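Side-chain contacts in Glyoxalase/bleomycin resistance protein/dioxygenase (Nocardioides sp., PDB 4MYM), which is of unproven function but probably belongs to the metal-dependent glyoxalase, bleomycin-resistance and extradiol-dioxygenase superfamily built from paired beta-alpha-beta-beta-beta modules: residues H39-E42 and A43-F47; L56-M60 and P61-D65; Y132-N135 and A136-Y140. All coordinates share one frame; numbering follows the deposited sequence.

Contact 1: residues H39-E42 and A43-F47; sequences HDLE and ASVEF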
ATOM      1  N   HIS A  39       6.682 -12.275  -8.069  1.00 26.78           N
ATOM      2  CA  HIS A  39       7.063 -13.233  -9.112  1.00 29.21           C
ATOM      3  C   HIS A  39       7.673 -14.503  -8.519  1.00 30.31           C
ATOM      4  O   HIS A  39       8.097 -15.400  -9.246  1.00 30.38           O
ATOM      5  CB  HIS A  39       8.040 -12.579 -10.088  1.00 30.74           C
ATOM      6  CG  HIS A  39       7.518 -11.312 -10.670  1.00 33.09           C
ATOM      7  ND1 HIS A  39       6.560 -11.289 -11.660  1.00 35.08           N
ATOM      8  CD2 HIS A  39       7.777 -10.020 -10.369  1.00 34.03           C
ATOM      9  CE1 HIS A  39       6.272 -10.037 -11.961  1.00 34.52           C
ATOM     10  NE2 HIS A  39       6.986  -9.247 -11.181  1.00 35.02           N
ATOM     11  N   ASP A  40       7.706 -14.573  -7.194  1.00 29.44           N
ATOM     12  CA  ASP A  40       8.227 -15.731  -6.484  1.00 29.36           C
ATOM     13  C   ASP A  40       7.629 -15.662  -5.101  1.00 27.46           C
ATOM     14  O   ASP A  40       8.219 -15.093  -4.177  1.00 25.44           O
ATOM     15  CB  ASP A  40       9.758 -15.710  -6.444  1.00 29.37           C
ATOM     16  CG  ASP A  40      10.360 -16.965  -5.792  1.00 31.51           C
ATOM     17  OD1 ASP A  40       9.669 -17.702  -5.036  1.00 32.92           O
ATOM     18  OD2 ASP A  40      11.557 -17.197  -6.032  1.00 32.14           O
ATOM     19  N   LEU A  41       6.430 -16.224  -4.978  1.00 28.29           N
ATOM     20  CA  LEU A  41       5.647 -16.104  -3.755  1.00 27.51           C
ATOM     21  C   LEU A  41       6.420 -16.629  -2.541  1.00 28.29           C
ATOM     22  O   LEU A  41       6.480 -15.963  -1.514  1.00 27.28           O
ATOM     23  CB  LEU A  41       4.308 -16.833  -3.902  1.00 27.87           C
ATOM     24  CG  LEU A  41       3.430 -16.903  -2.652  1.00 28.22           C
ATOM     25  CD1 LEU A  41       2.939 -15.513  -2.265  1.00 28.95           C
ATOM     26  CD2 LEU A  41       2.258 -17.848  -2.879  1.00 29.62           C
ATOM     27  N   GLU A  42       7.018 -17.814  -2.650  1.00 28.68           N
ATOM     28  CA  GLU A  42       7.658 -18.421  -1.476  1.00 29.90           C
ATOM     29  C   GLU A  42       8.852 -17.622  -0.966  1.00 27.86           C
ATOM     30  O   GLU A  42       9.046 -17.520   0.237  1.00 27.54           O
ATOM     31  CB  GLU A  42       8.023 -19.896  -1.722  1.00 32.49           C
ATOM     32  CG  GLU A  42       6.809 -20.798  -1.925  1.00 34.79           C
ATOM     33  CD  GLU A  42       5.687 -20.535  -0.932  1.00 37.02           C
ATOM     34  OE1 GLU A  42       5.969 -20.450   0.282  1.00 39.45           O
ATOM     35  OE2 GLU A  42       4.520 -20.400  -1.364  1.00 40.52           O
ATOM     36  N   ALA A  43       9.626 -17.031  -1.869  1.00 27.88           N
ATOM     37  CA  ALA A  43      10.741 -16.170  -1.469  1.00 26.70           C
ATOM     38  C   ALA A  43      10.224 -14.882  -0.809  1.00 26.09           C
ATOM     39  O   ALA A  43      10.794 -14.409   0.179  1.00 23.87           O
ATOM     40  CB  ALA A  43      11.627 -15.849  -2.666  1.00 26.53           C
ATOM     41  N   SER A  44       9.143 -14.324  -1.351  1.00 24.03           N
ATOM     42  CA  SER A  44       8.490 -13.174  -0.737  1.00 24.10           C
ATOM     43  C   SER A  44       7.962 -13.520   0.648  1.00 22.99           C
ATOM     44  O   SER A  44       8.233 -12.807   1.590  1.00 22.69           O
ATOM     45  CB  SER A  44       7.357 -12.639  -1.627  1.00 25.21           C
ATOM     46  OG  SER A  44       7.882 -11.959  -2.751  1.00 26.72           O
ATOM     47  N   VAL A  45       7.239 -14.626   0.781  1.00 23.35           N
ATOM     48  CA  VAL A  45       6.729 -15.039   2.091  1.00 24.80           C
ATOM     49  C   VAL A  45       7.893 -15.152   3.101  1.00 24.82           C
ATOM     50  O   VAL A  45       7.787 -14.678   4.221  1.00 24.39           O
ATOM     51  CB  VAL A  45       5.933 -16.371   2.011  1.00 25.48           C
ATOM     52  CG1 VAL A  45       5.702 -16.981   3.391  1.00 25.88           C
ATOM     53  CG2 VAL A  45       4.606 -16.157   1.290  1.00 26.02           C
ATOM     54  N   GLU A  46       8.998 -15.753   2.682  1.00 25.69           N
ATOM     55  CA  GLU A  46      10.183 -15.887   3.538  1.00 27.44           C
ATOM     56  C   GLU A  46      10.707 -14.525   4.033  1.00 25.04           C
ATOM     57  O   GLU A  46      11.024 -14.361   5.218  1.00 25.24           O
ATOM     58  CB  GLU A  46      11.275 -16.649   2.774  1.00 30.71           C
ATOM     59  CG  GLU A  46      12.595 -16.836   3.514  1.00 34.76           C
ATOM     60  CD  GLU A  46      12.491 -17.741   4.737  1.00 40.67           C
ATOM     61  OE1 GLU A  46      11.447 -18.424   4.927  1.00 43.36           O
ATOM     62  OE2 GLU A  46      13.473 -17.770   5.519  1.00 46.10           O
ATOM     63  N   PHE A  47      10.763 -13.546   3.135  1.00 22.88           N
ATOM     64  CA  PHE A  47      11.231 -12.196   3.481  1.00 21.51           C
ATOM     65  C   PHE A  47      10.352 -11.521   4.544  1.00 21.09           C
ATOM     66  O   PHE A  47      10.846 -11.085   5.585  1.00 20.10           O
ATOM     67  CB  PHE A  47      11.309 -11.331   2.207  1.00 21.11           C
ATOM     68  CG  PHE A  47      11.763  -9.911   2.448  1.00 21.52           C
ATOM     69  CD1 PHE A  47      10.859  -8.925   2.797  1.00 21.10           C
ATOM     70  CD2 PHE A  47      13.108  -9.558   2.304  1.00 22.53           C
ATOM     71  CE1 PHE A  47      11.269  -7.620   3.022  1.00 21.81           C
ATOM     72  CE2 PHE A  47      13.527  -8.253   2.523  1.00 21.87           C
ATOM     73  CZ  PHE A  47      12.603  -7.278   2.879  1.00 22.53           C
TER
HETATM   74  O   HOH W   1       9.807 -12.721  -4.468  1.00 29.63           O

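Contact 2: residues L56-M60 and P61-D65; sequences LSSRM and PGFAD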
ATOM      1  N   LEU A  56       1.742 -15.419   8.703  1.00 25.20           N
ATOM      2  CA  LEU A  56       0.795 -15.915   7.702  1.00 26.27           C
ATOM      3  C   LEU A  56      -0.601 -16.088   8.287  1.00 27.38           C
ATOM      4  O   LEU A  56      -0.770 -16.603   9.397  1.00 25.84           O
ATOM      5  CB  LEU A  56       1.262 -17.248   7.113  1.00 27.42           C
ATOM      6  CG  LEU A  56       2.315 -17.156   6.016  1.00 28.33           C
ATOM      7  CD1 LEU A  56       2.959 -18.519   5.790  1.00 28.83           C
ATOM      8  CD2 LEU A  56       1.717 -16.608   4.720  1.00 28.19           C
ATOM      9  N   SER A  57      -1.588 -15.634   7.525  1.00 26.48           N
ATOM     10  CA  SER A  57      -2.983 -15.649   7.934  1.00 27.63           C
ATOM     11  C   SER A  57      -3.795 -16.561   7.012  1.00 27.77           C
ATOM     12  O   SER A  57      -4.636 -17.335   7.478  1.00 27.66           O
ATOM     13  CB  SER A  57      -3.538 -14.224   7.901  1.00 28.52           C
ATOM     14  OG  SER A  57      -4.867 -14.175   8.394  1.00 30.53           O
ATOM     15  N   SER A  58      -3.533 -16.473   5.706  1.00 26.85           N
ATOM     16  CA  SER A  58      -4.256 -17.280   4.732  1.00 26.56           C
ATOM     17  C   SER A  58      -3.427 -17.531   3.489  1.00 26.29           C
ATOM     18  O   SER A  58      -2.461 -16.813   3.206  1.00 25.19           O
ATOM     19  CB  SER A  58      -5.587 -16.622   4.356  1.00 27.15           C
ATOM     20  OG  SER A  58      -5.413 -15.559   3.441  1.00 26.38           O
ATOM     21  N   ARG A  59      -3.812 -18.579   2.768  1.00 26.98           N
ATOM     22  CA  ARG A  59      -3.193 -18.950   1.505  1.00 27.63           C
ATOM     23  C   ARG A  59      -4.220 -19.379   0.469  1.00 27.77           C
ATOM     24  O   ARG A  59      -5.166 -20.079   0.794  1.00 27.12           O
ATOM     25  CB  ARG A  59      -2.260 -20.124   1.723  1.00 29.13           C
ATOM     26  CG  ARG A  59      -0.869 -19.757   2.192  1.00 29.66           C
ATOM     27  CD  ARG A  59       0.002 -20.989   2.082  1.00 30.29           C
ATOM     28  NE  ARG A  59       1.342 -20.790   2.604  1.00 30.53           N
ATOM     29  CZ  ARG A  59       2.391 -20.383   1.900  1.00 30.63           C
ATOM     30  NH1 ARG A  59       2.289 -20.057   0.610  1.00 32.04           N
ATOM     31  NH2 ARG A  59       3.550 -20.266   2.516  1.00 31.66           N
HETATM   32  N   MSE A  60      -4.022 -18.965  -0.776  1.00 27.44           N
HETATM   33  CA  MSE A  60      -4.819 -19.457  -1.895  1.00 28.82           C
HETATM   34  C   MSE A  60      -3.843 -19.653  -3.010  1.00 27.99           C
HETATM   35  O   MSE A  60      -2.669 -19.277  -2.879  1.00 27.18           O
HETATM   36  CB  MSE A  60      -5.924 -18.458  -2.242  1.00 30.29           C
HETATM   37  CG  MSE A  60      -7.001 -18.368  -1.167  1.00 32.82           C
HETATM   38 SE   MSE A  60      -8.007 -20.075  -1.045  1.00 39.17          SE
HETATM   39  CE  MSE A  60      -9.129 -19.785  -2.647  1.00 35.99           C
ATOM     40  N   PRO A  61      -4.287 -20.259  -4.126  1.00 27.81           N
ATOM     41  CA  PRO A  61      -3.322 -20.415  -5.206  1.00 27.43           C
ATOM     42  C   PRO A  61      -2.661 -19.084  -5.566  1.00 26.64           C
ATOM     43  O   PRO A  61      -3.354 -18.069  -5.790  1.00 25.70           O
ATOM     44  CB  PRO A  61      -4.173 -20.969  -6.357  1.00 28.46           C
ATOM     45  CG  PRO A  61      -5.240 -21.743  -5.657  1.00 28.05           C
ATOM     46  CD  PRO A  61      -5.554 -20.957  -4.417  1.00 27.87           C
ATOM     47  N   GLY A  62      -1.328 -19.107  -5.580  1.00 25.38           N
ATOM     48  CA  GLY A  62      -0.482 -17.944  -5.839  1.00 25.12           C
ATOM     49  C   GLY A  62      -0.719 -16.757  -4.925  1.00 24.32           C
ATOM     50  O   GLY A  62      -0.414 -15.627  -5.282  1.00 23.62           O
ATOM     51  N   PHE A  63      -1.224 -17.015  -3.725  1.00 23.78           N
ATOM     52  CA  PHE A  63      -1.587 -15.947  -2.815  1.00 23.24           C
ATOM     53  C   PHE A  63      -1.275 -16.307  -1.371  1.00 23.06           C
ATOM     54  O   PHE A  63      -1.487 -17.437  -0.931  1.00 23.24           O
ATOM     55  CB  PHE A  63      -3.082 -15.614  -2.947  1.00 23.68           C
ATOM     56  CG  PHE A  63      -3.541 -14.516  -2.031  1.00 21.07           C
ATOM     57  CD1 PHE A  63      -3.432 -13.185  -2.413  1.00 21.40           C
ATOM     58  CD2 PHE A  63      -4.068 -14.811  -0.786  1.00 21.14           C
ATOM     59  CE1 PHE A  63      -3.848 -12.167  -1.561  1.00 21.48           C
ATOM     60  CE2 PHE A  63      -4.487 -13.806   0.068  1.00 21.10           C
ATOM     61  CZ  PHE A  63      -4.374 -12.480  -0.316  1.00 21.03           C
ATOM     62  N   ALA A  64      -0.778 -15.319  -0.642  1.00 21.75           N
ATOM     63  CA  ALA A  64      -0.662 -15.400   0.804  1.00 21.89           C
ATOM     64  C   ALA A  64      -0.881 -14.009   1.376  1.00 21.95           C
ATOM     65  O   ALA A  64      -0.549 -13.013   0.737  1.00 22.61           O
ATOM     66  CB  ALA A  64       0.700 -15.940   1.204  1.00 21.74           C
ATOM     67  N   ASP A  65      -1.488 -13.940   2.559  1.00 22.80           N
ATOM     68  CA  ASP A  65      -1.533 -12.697   3.303  1.00 22.19           C
ATOM     69  C   ASP A  65      -1.257 -12.916   4.777  1.00 20.93           C
ATOM     70  O   ASP A  65      -1.194 -14.057   5.261  1.00 20.15           O
ATOM     71  CB  ASP A  65      -2.836 -11.938   3.068  1.00 23.55           C
ATOM     72  CG  ASP A  65      -4.051 -12.635   3.631  1.00 24.89           C
ATOM     73  OD1 ASP A  65      -3.947 -13.701   4.277  1.00 26.53           O
ATOM     74  OD2 ASP A  65      -5.139 -12.075   3.417  1.00 26.72           O
TER
HETATM   75  O   HOH W   2      -0.148 -19.837  -1.123  1.00 30.74           O

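Contact 3: residues Y132-N135 and A136-Y140; sequences YPWN and ARCIY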
ATOM      1  N   TYR A 132      16.383  14.220   6.844  1.00 22.85           N
ATOM      2  CA  TYR A 132      16.023  14.657   5.512  1.00 22.36           C
ATOM      3  C   TYR A 132      15.387  16.036   5.543  1.00 23.26           C
ATOM      4  O   TYR A 132      14.910  16.479   6.589  1.00 23.86           O
ATOM      5  CB  TYR A 132      15.098  13.621   4.855  1.00 21.45           C
ATOM      6  CG  TYR A 132      15.873  12.381   4.485  1.00 20.68           C
ATOM      7  CD1 TYR A 132      16.444  12.250   3.220  1.00 19.89           C
ATOM      8  CD2 TYR A 132      16.120  11.393   5.428  1.00 19.20           C
ATOM      9  CE1 TYR A 132      17.189  11.144   2.890  1.00 19.57           C
ATOM     10  CE2 TYR A 132      16.864  10.276   5.105  1.00 19.25           C
ATOM     11  CZ  TYR A 132      17.394  10.161   3.833  1.00 18.40           C
ATOM     12  OH  TYR A 132      18.130   9.067   3.526  1.00 18.02           O
ATOM     13  N   PRO A 133      15.360  16.718   4.385  1.00 24.38           N
ATOM     14  CA  PRO A 133      14.892  18.111   4.352  1.00 25.38           C
ATOM     15  C   PRO A 133      13.409  18.301   4.648  1.00 25.86           C
ATOM     16  O   PRO A 133      12.962  19.440   4.797  1.00 25.30           O
ATOM     17  CB  PRO A 133      15.211  18.558   2.923  1.00 25.73           C
ATOM     18  CG  PRO A 133      15.390  17.303   2.144  1.00 25.88           C
ATOM     19  CD  PRO A 133      15.950  16.309   3.098  1.00 24.52           C
ATOM     20  N   TRP A 134      12.657  17.203   4.728  1.00 24.46           N
ATOM     21  CA  TRP A 134      11.241  17.271   5.111  1.00 23.21           C
ATOM     22  C   TRP A 134      11.012  17.039   6.614  1.00 23.41           C
ATOM     23  O   TRP A 134       9.907  16.692   7.028  1.00 22.35           O
ATOM     24  CB  TRP A 134      10.416  16.283   4.288  1.00 22.18           C
ATOM     25  CG  TRP A 134      11.004  14.929   4.177  1.00 21.14           C
ATOM     26  CD1 TRP A 134      10.859  13.903   5.048  1.00 20.83           C
ATOM     27  CD2 TRP A 134      11.812  14.441   3.104  1.00 20.37           C
ATOM     28  NE1 TRP A 134      11.537  12.794   4.595  1.00 21.03           N
ATOM     29  CE2 TRP A 134      12.130  13.101   3.399  1.00 19.98           C
ATOM     30  CE3 TRP A 134      12.308  15.010   1.927  1.00 20.33           C
ATOM     31  CZ2 TRP A 134      12.914  12.325   2.565  1.00 19.80           C
ATOM     32  CZ3 TRP A 134      13.090  14.234   1.095  1.00 19.13           C
ATOM     33  CH2 TRP A 134      13.384  12.905   1.414  1.00 19.51           C
ATOM     34  N   ASN A 135      12.060  17.232   7.416  1.00 24.34           N
ATOM     35  CA  ASN A 135      11.969  17.238   8.885  1.00 23.97           C
ATOM     36  C   ASN A 135      11.693  15.867   9.515  1.00 23.43           C
ATOM     37  O   ASN A 135      11.032  15.758  10.573  1.00 22.19           O
ATOM     38  CB  ASN A 135      10.946  18.290   9.366  1.00 25.43           C
ATOM     39  CG  ASN A 135      11.260  18.801  10.763  1.00 26.63           C
ATOM     40  OD1 ASN A 135      10.398  18.840  11.663  1.00 28.39           O
ATOM     41  ND2 ASN A 135      12.504  19.152  10.962  1.00 25.26           N
ATOM     42  N   ALA A 136      12.248  14.833   8.882  1.00 21.83           N
ATOM     43  CA  ALA A 136      12.171  13.464   9.379  1.00 20.55           C
ATOM     44  C   ALA A 136      13.518  12.785   9.322  1.00 20.30           C
ATOM     45  O   ALA A 136      14.347  13.089   8.454  1.00 20.81           O
ATOM     46  CB  ALA A 136      11.149  12.661   8.579  1.00 20.51           C
ATOM     47  N   ARG A 137      13.727  11.846  10.252  1.00 20.02           N
ATOM     48  CA  ARG A 137      14.845  10.948  10.220  1.00 19.85           C
ATOM     49  C   ARG A 137      14.326   9.637   9.633  1.00 19.82           C
ATOM     50  O   ARG A 137      13.354   9.068  10.150  1.00 19.11           O
ATOM     51  CB  ARG A 137      15.419  10.749  11.627  1.00 20.75           C
ATOM     52  CG  ARG A 137      16.593   9.793  11.696  1.00 20.99           C
ATOM     53  CD  ARG A 137      17.365   9.954  13.002  1.00 21.35           C
ATOM     54  NE  ARG A 137      18.647   9.266  12.995  1.00 21.27           N
ATOM     55  CZ  ARG A 137      19.796   9.778  12.543  1.00 22.34           C
ATOM     56  NH1 ARG A 137      19.851  10.990  12.020  1.00 22.70           N
ATOM     57  NH2 ARG A 137      20.913   9.053  12.609  1.00 22.19           N
ATOM     58  N   CYS A 138      14.950   9.191   8.539  1.00 18.98           N
ATOM     59  CA  CYS A 138      14.436   8.082   7.727  1.00 19.17           C
ATOM     60  C   CYS A 138      15.458   7.036   7.375  1.00 18.94           C
ATOM     61  O   CYS A 138      16.665   7.320   7.277  1.00 18.64           O
ATOM     62  CB  CYS A 138      13.870   8.604   6.405  1.00 19.38           C
ATOM     63  SG  CYS A 138      12.701   9.942   6.591  1.00 19.73           S
ATOM     64  N   ILE A 139      14.956   5.821   7.159  1.00 18.38           N
ATOM     65  CA  ILE A 139      15.731   4.757   6.549  1.00 17.77           C
ATOM     66  C   ILE A 139      14.882   4.105   5.454  1.00 17.36           C
ATOM     67  O   ILE A 139      13.647   4.047   5.554  1.00 16.46           O
ATOM     68  CB  ILE A 139      16.212   3.712   7.573  1.00 17.41           C
ATOM     69  CG1 ILE A 139      15.044   3.167   8.407  1.00 17.02           C
ATOM     70  CG2 ILE A 139      17.283   4.348   8.470  1.00 18.13           C
ATOM     71  CD1 ILE A 139      15.456   2.191   9.489  1.00 16.93           C
ATOM     72  N   TYR A 140      15.554   3.652   4.402  1.00 16.00           N
ATOM     73  CA  TYR A 140      14.886   3.060   3.230  1.00 15.47           C
ATOM     74  C   TYR A 140      15.522   1.708   2.875  1.00 15.93           C
ATOM     75  O   TYR A 140      16.743   1.565   2.954  1.00 14.94           O
ATOM     76  CB  TYR A 140      14.990   4.025   2.053  1.00 15.71           C
ATOM     77  CG  TYR A 140      14.347   5.361   2.305  1.00 15.92           C
ATOM     78  CD1 TYR A 140      12.985   5.538   2.119  1.00 15.98           C
ATOM     79  CD2 TYR A 140      15.096   6.452   2.731  1.00 16.23           C
ATOM     80  CE1 TYR A 140      12.386   6.762   2.350  1.00 16.50           C
ATOM     81  CE2 TYR A 140      14.511   7.677   2.960  1.00 16.51           C
ATOM     82  CZ  TYR A 140      13.157   7.823   2.784  1.00 17.03           C
ATOM     83  OH  TYR A 140      12.577   9.026   3.031  1.00 17.94           O
TER
HETATM   84  O   HOH W   3      18.545   7.172   5.408  1.00 21.07           O

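Contact 1: residues H39-E42 and A43-F47
The main chain turns into helix 41-51 at D40, and its first i-to-i+4 bonds follow directly, with S44 N giving its hydrogen to D40 O at 3.1 Å and V45 N to L41 O at 2.8 Å. This is a helix N-cap. With chi1 at -176°, the D40 carboxylate swings away from its own backbone N and forward over the first turn, where OD1 accepts from A43 N at 3.2 Å. The donor comes from above the carboxylate plane, 62° out of it, while the methyl of A43 lies against CG and both oxygens. Aspartate suits the place because its short acidic chain can reach a first-turn N-H that has no i-4 carbonyl of the helix to bond to, and its charge would probably interact well with the helix dipole. The small A43 lets the carboxylate lie close. Just past the cap, L41 and V45, four residues apart, meet obliquely through CD1 and CG2 at 4.0 Å; both also pack on L75 of strand 72-77, so branched apolar residues fit this sheet-facing side of the helix. E42 stands on a more exposed flank and sends its carboxylate to a salt bridge with R59, while its carbonyl oxygen takes the N-H of E46. S44, buried, keeps its hydroxyl on the backbone-N side of its own residue, where it pairs with the hydroxyl of T38 in the chain leading to the cap. A water completes the polar corner, lying 2.7 Å from S44 OG and donating to D40 O at 2.9 Å.

Contact 2: residues L56-M60 and P61-D65
Both S58 and D65 place their first side-chain branch between backbone N and carbonyl carbon, chi1 78° and 67°, and these matching torsions bring hydroxyl and carboxylate together across a beta hairpin. Strands 56-60 and 63-66 run antiparallel, joined by a type II turn from M60 to F63; P61 holds the phi its first corner needs, and G62 takes the positive phi of the second. S58 OG donates to D65 OD1 at a short 2.5 Å, meeting it from above the carboxylate plane. The other oxygen, OD2, makes a salt bridge with K159 of the second subunit, so the buried acid is held through both oxygens, which would probably stabilise its charge. Beside this pair lies a classic beta bulge: S57 and S58 both face D65, whose carbonyl oxygen accepts firmly from S57 N at 2.8 Å and weakly from S58 N at 3.4 Å. Near the turn, F63 presents a ring edge to S58, with OG close to the ring plane and 3.9 Å from CE2, and its CB lies by that of M60, a selenomethionine here. On the face of R59 and A64, L56 CD2 rests on CB of A64 at 3.7 Å; alanine is small enough to receive V45 of helix 41-51 as well. R59 runs extended from CG to NE, long enough to reach E42 on that helix. In the plane of its guanidinium, NH1 gives a hydrogen to a water at 3.0 Å, and that water donates to F63 O.

Contact 3: residues Y132-N135 and A136-Y140
The tightly packed part, beside the turn, is an edge-to-face pair of Y132 and Y140: the edge of Y140 points at the face of Y132, with planes at 88° and centroids 5.7 Å apart. C138 lies against both Y132 and W134; it is small, and its sulfur is polarisable. Its CB lies 3.7 Å from Y132 CE2, and its SG takes a weak hydrogen bond from W134 NE1 at 3.7 Å, near the plane of the indole. With chi1 at 46°, W134 folds its ring back over the turn, so that CZ2 reaches Y140 OH at 3.3 Å and CD1 meets the methyl of A136. One indole face receives Y132 CB, and the exposed P133 puts CD over the same face. At the start of the strand, Y132 N donates to A136 O at 2.8 Å. On the less tightly packed side a water takes part: it accepts from Y132 OH and donates to C138 O. N135 takes the positive phi that returns the chain. W134 also meets W76 of the second subunit edge-to-face and lies beside a bound buffer molecule. The whole is a tight beta hairpin between strands 130-132 and 136-142, with an aromatic cluster beside its turn at the subunit interface.

From the N terminus, strand 33-38 leads into contact 1, which closes the first turn of helix 41-51. The chain then enters contact 2, the hairpin of strands 56-60 and 63-66, at the edge of the first sheet within this chain, where the second subunit adds backbone hydrogen bonds. The two touch, helix packed on hairpin, with L41 against the turn at G62 and F63. Contact 3 closes the later turn between strands 130-132 and 136-142 in the second sheet, its centre about 34 Å from that of contact 2. All three lie in series; none nests or crosses. Contacts 2 and 3, on opposite sides of the chain's centre, each also meet the second subunit.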